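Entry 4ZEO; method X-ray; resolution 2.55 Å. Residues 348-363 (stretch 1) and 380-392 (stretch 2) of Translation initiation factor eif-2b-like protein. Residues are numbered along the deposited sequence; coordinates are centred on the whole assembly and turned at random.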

# COMPACT_ATOMS: atom_id res chain seq x y z
N LYS A 348 24.75 8.70 8.29
CA LYS A 348 24.07 7.44 7.98
C LYS A 348 23.80 7.24 6.48
O LYS A 348 23.59 6.10 6.03
CB LYS A 348 22.75 7.34 8.75
CG LYS A 348 22.89 7.58 10.24
CD LYS A 348 23.91 6.70 10.90
CE LYS A 348 23.84 6.85 12.42
NZ LYS A 348 22.53 7.40 12.86
N VAL A 349 23.65 8.34 5.73
CA VAL A 349 23.36 8.24 4.30
C VAL A 349 24.48 8.79 3.40
O VAL A 349 24.40 9.92 2.94
CB VAL A 349 22.05 9.00 3.96
CG1 VAL A 349 21.49 8.49 2.67
CG2 VAL A 349 21.04 8.81 5.05
N PRO A 350 25.48 7.97 3.08
CA PRO A 350 26.59 8.43 2.23
C PRO A 350 26.14 8.51 0.77
O PRO A 350 25.09 7.97 0.43
CB PRO A 350 27.65 7.34 2.38
CG PRO A 350 27.14 6.45 3.51
CD PRO A 350 25.65 6.56 3.46
N ALA A 351 26.95 9.11 -0.10
CA ALA A 351 26.60 9.23 -1.51
C ALA A 351 26.48 7.86 -2.19
O ALA A 351 25.57 7.64 -2.98
CB ALA A 351 27.64 10.07 -2.23
N ALA A 352 27.38 6.95 -1.86
CA ALA A 352 27.41 5.63 -2.51
C ALA A 352 26.22 4.73 -2.16
O ALA A 352 25.91 3.80 -2.90
CB ALA A 352 28.70 4.93 -2.19
N SER A 353 25.58 4.96 -1.01
CA SER A 353 24.47 4.12 -0.56
C SER A 353 23.22 4.27 -1.45
O SER A 353 23.07 5.25 -2.19
CB SER A 353 24.10 4.42 0.90
OG SER A 353 23.37 5.65 1.02
N ASN A 354 22.31 3.30 -1.37
CA ASN A 354 21.03 3.45 -2.03
C ASN A 354 19.88 3.43 -1.03
O ASN A 354 19.78 2.52 -0.21
CB ASN A 354 20.82 2.34 -3.06
CG ASN A 354 21.61 2.57 -4.34
OD1 ASN A 354 21.27 3.42 -5.15
ND2 ASN A 354 22.67 1.79 -4.52
N VAL A 355 18.97 4.38 -1.14
CA VAL A 355 17.87 4.48 -0.20
C VAL A 355 16.60 3.92 -0.84
O VAL A 355 16.21 4.34 -1.92
CB VAL A 355 17.64 5.95 0.22
CG1 VAL A 355 16.43 6.07 1.10
CG2 VAL A 355 18.88 6.54 0.90
N PHE A 356 15.99 2.93 -0.18
CA PHE A 356 14.73 2.36 -0.63
C PHE A 356 13.68 2.72 0.39
O PHE A 356 13.83 2.44 1.56
CB PHE A 356 14.79 0.83 -0.77
CG PHE A 356 15.55 0.34 -1.97
CD1 PHE A 356 14.88 -0.14 -3.08
CD2 PHE A 356 16.93 0.33 -1.98
CE1 PHE A 356 15.59 -0.61 -4.19
CE2 PHE A 356 17.64 -0.13 -3.10
CZ PHE A 356 16.98 -0.60 -4.19
N LEU A 357 12.61 3.35 -0.08
CA LEU A 357 11.52 3.78 0.77
C LEU A 357 10.16 3.29 0.27
O LEU A 357 9.96 3.12 -0.94
CB LEU A 357 11.53 5.30 0.87
CG LEU A 357 12.35 6.09 1.91
CD1 LEU A 357 13.25 5.33 2.90
CD2 LEU A 357 13.03 7.34 1.31
N GLY A 358 9.24 3.09 1.20
CA GLY A 358 7.87 2.75 0.89
C GLY A 358 6.96 3.74 1.61
O GLY A 358 7.39 4.39 2.56
N GLY A 359 5.71 3.84 1.19
CA GLY A 359 4.78 4.81 1.73
C GLY A 359 3.33 4.35 1.78
O GLY A 359 3.02 3.17 1.67
N GLU A 360 2.44 5.30 2.02
CA GLU A 360 1.01 5.05 2.02
C GLU A 360 0.34 5.48 0.71
O GLU A 360 -0.65 4.91 0.30
CB GLU A 360 0.36 5.80 3.18
CG GLU A 360 0.53 5.14 4.54
CD GLU A 360 0.47 3.63 4.53
OE1 GLU A 360 1.55 2.99 4.59
OE2 GLU A 360 -0.65 3.08 4.51
N ALA A 361 0.89 6.51 0.06
CA ALA A 361 0.30 7.01 -1.18
C ALA A 361 1.26 7.89 -1.96
O ALA A 361 2.27 8.37 -1.42
CB ALA A 361 -0.97 7.81 -0.88
N ILE A 362 0.92 8.11 -3.23
CA ILE A 362 1.64 9.10 -4.02
C ILE A 362 0.63 10.08 -4.58
O ILE A 362 -0.38 9.69 -5.17
CB ILE A 362 2.45 8.45 -5.14
CG1 ILE A 362 3.50 7.54 -4.50
CG2 ILE A 362 3.08 9.51 -6.00
CD1 ILE A 362 4.52 7.05 -5.40
N PHE A 363 0.87 11.35 -4.33
CA PHE A 363 -0.05 12.40 -4.73
C PHE A 363 0.14 12.72 -6.20
O PHE A 363 1.10 12.28 -6.83
CB PHE A 363 0.17 13.66 -3.88
CG PHE A 363 -0.22 13.50 -2.44
CD1 PHE A 363 -1.55 13.50 -2.07
CD2 PHE A 363 0.75 13.33 -1.47
CE1 PHE A 363 -1.91 13.34 -0.75
CE2 PHE A 363 0.40 13.17 -0.16
CZ PHE A 363 -0.93 13.18 0.21
N ALA A 380 18.01 14.16 3.05
CA ALA A 380 19.42 13.98 3.39
C ALA A 380 20.17 13.22 2.29
O ALA A 380 21.29 13.55 1.94
CB ALA A 380 19.55 13.24 4.73
N ALA A 381 19.52 12.19 1.76
CA ALA A 381 20.09 11.39 0.70
C ALA A 381 20.24 12.18 -0.62
O ALA A 381 21.29 12.14 -1.27
CB ALA A 381 19.25 10.15 0.50
N THR A 382 19.21 12.96 -0.95
CA THR A 382 19.24 13.76 -2.17
C THR A 382 20.40 14.74 -2.11
O THR A 382 21.08 14.96 -3.13
CB THR A 382 17.90 14.53 -2.41
OG1 THR A 382 16.83 13.60 -2.57
CG2 THR A 382 17.95 15.42 -3.67
N ASN A 383 20.69 15.26 -0.92
CA ASN A 383 21.81 16.19 -0.77
C ASN A 383 23.18 15.56 -0.84
O ASN A 383 24.14 16.18 -1.30
CB ASN A 383 21.74 16.94 0.56
CG ASN A 383 20.92 18.21 0.50
OD1 ASN A 383 19.70 18.20 0.66
ND2 ASN A 383 21.61 19.33 0.26
N ALA A 384 23.26 14.32 -0.40
CA ALA A 384 24.47 13.52 -0.50
C ALA A 384 24.77 13.04 -1.94
O ALA A 384 25.90 12.68 -2.25
CB ALA A 384 24.36 12.31 0.44
N GLY A 385 23.77 13.02 -2.81
CA GLY A 385 23.93 12.47 -4.15
C GLY A 385 23.51 11.00 -4.24
O GLY A 385 23.69 10.34 -5.27
N ALA A 386 22.96 10.49 -3.15
CA ALA A 386 22.50 9.12 -3.08
C ALA A 386 21.16 8.92 -3.80
O ALA A 386 20.32 9.82 -3.81
CB ALA A 386 22.40 8.68 -1.62
N LYS A 387 20.97 7.75 -4.40
CA LYS A 387 19.71 7.44 -5.06
C LYS A 387 18.58 7.21 -4.05
O LYS A 387 18.75 6.53 -3.03
CB LYS A 387 19.87 6.20 -5.95
CG LYS A 387 20.05 6.51 -7.42
CD LYS A 387 19.93 5.25 -8.30
CE LYS A 387 21.12 4.33 -8.20
NZ LYS A 387 22.28 4.89 -8.94
N VAL A 388 17.41 7.76 -4.34
CA VAL A 388 16.26 7.53 -3.48
C VAL A 388 15.21 6.83 -4.33
O VAL A 388 14.67 7.41 -5.27
CB VAL A 388 15.72 8.85 -2.85
CG1 VAL A 388 14.43 8.60 -2.03
CG2 VAL A 388 16.78 9.50 -1.97
N ILE A 389 14.99 5.56 -4.02
CA ILE A 389 14.05 4.73 -4.76
C ILE A 389 12.84 4.46 -3.92
O ILE A 389 12.94 3.93 -2.80
CB ILE A 389 14.67 3.38 -5.17
CG1 ILE A 389 15.99 3.65 -5.90
CG2 ILE A 389 13.74 2.59 -6.08
CD1 ILE A 389 16.58 2.43 -6.56
N VAL A 390 11.69 4.83 -4.47
CA VAL A 390 10.43 4.63 -3.79
C VAL A 390 9.69 3.47 -4.44
O VAL A 390 9.56 3.42 -5.66
CB VAL A 390 9.55 5.89 -3.81
CG1 VAL A 390 8.12 5.57 -3.33
CG2 VAL A 390 10.20 7.00 -3.00
N LEU A 391 9.23 2.55 -3.60
CA LEU A 391 8.48 1.35 -4.04
C LEU A 391 7.01 1.50 -3.70
O LEU A 391 6.65 1.74 -2.54
CB LEU A 391 9.03 0.10 -3.36
CG LEU A 391 10.55 -0.09 -3.40
CD1 LEU A 391 10.98 -1.33 -2.60
CD2 LEU A 391 11.02 -0.19 -4.85
N CYS A 392 6.15 1.40 -4.71
CA CYS A 392 4.74 1.63 -4.48
C CYS A 392 3.83 1.03 -5.57
O CYS A 392 4.13 1.11 -6.76
CB CYS A 392 4.52 3.16 -4.36
SG CYS A 392 2.92 3.70 -3.78
O HOH W 1 24.78 7.84 -5.89
O HOH W 2 23.55 6.03 -4.70
O HOH W 3 4.68 2.50 -0.99

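The contact is a pair of parallel strands with the end of a helix packed against one face, and stretch 1 reads it from the helix end inward. Val349, the first residue to leave helical geometry after the helix that carries Lys348, points its side chain toward stretch 2, where CG1 lies 3.5 Å from CB of Ala381. The alanine has only a methyl to offer, and the CA atoms of Val349 and Ala381 are 5.8 Å apart.

The loop that follows is pinned by a side chain: OG of Ser353 donates to O of Pro350 at 2.9 Å, beside a weak bond from N of Ser353 to the same O at 3.4 Å. The neighbouring stretch meets this turn with small residues: CB of Ala351 is 3.1 Å from O of Ala384, and O of Pro350 is 3.5 Å from CB of Ala386. Between Ala384 and Ala386 the chain leaves its helix through Gly385, whose positive phi would jam a CB against the preceding carbonyl; here the backbone itself calls for glycine.

Before the strands pair closely, water fills the gap. Water 1 lies 3.0 Å from O of Ala351 and 2.8 Å from O of Gly385, joining two carbonyls that cannot bond each other. Water 2 accepts from N of Lys387 at 3.1 Å and lies 2.7 Å from O of Ser353, standing in for a direct link where that N and that O are 3.9 Å apart.

From Val355 the ladder is regular. Its N donates to O of Lys387 at 2.9 Å, and its O receives N of Ile389 at 2.7 Å. One residue thus straddles Val388, as parallel pairing requires, and Leu357 repeats the pattern: its N donates to O of Ile389 at 2.8 Å, while its O receives N of Leu391 at 2.8 Å. All four bonds are nearly straight. Phe356 is skipped by these bonds, but its CA approaches O of Ile389 at 3.2 Å in a CA-H...O contact.

Alternation then sorts the side chains. Val355 and Leu357 share a face with Val388 and Val390, and this face also reaches the helix, since CG2 of Val355 is 3.7 Å from CB of Ala381. Leu357 reaches back along the sheet, placing CD2 3.8 Å from CG1 of Val388. On the other face Phe356 meets Ile389 and Leu391. CB of Ile389 lies over one face of the ring, CZ of the ring is 3.9 Å from CD1 of Ile389, and CD1 of Leu391 sits at the ring edge, 4.1 Å from CD1 of Phe356.

After the carbonyl of Leu357 no further direct hydrogen bond joins the two stretches. Water 3 continues the connection, accepting from N of Gly359 at 2.8 Å and donating to O of Leu391 at 2.6 Å. The CA-to-CB bond of Glu360 points away, and that of Ile362 points toward stretch 2, its CG1 3.9 Å from SG of Cys392, an apolar close to the contact.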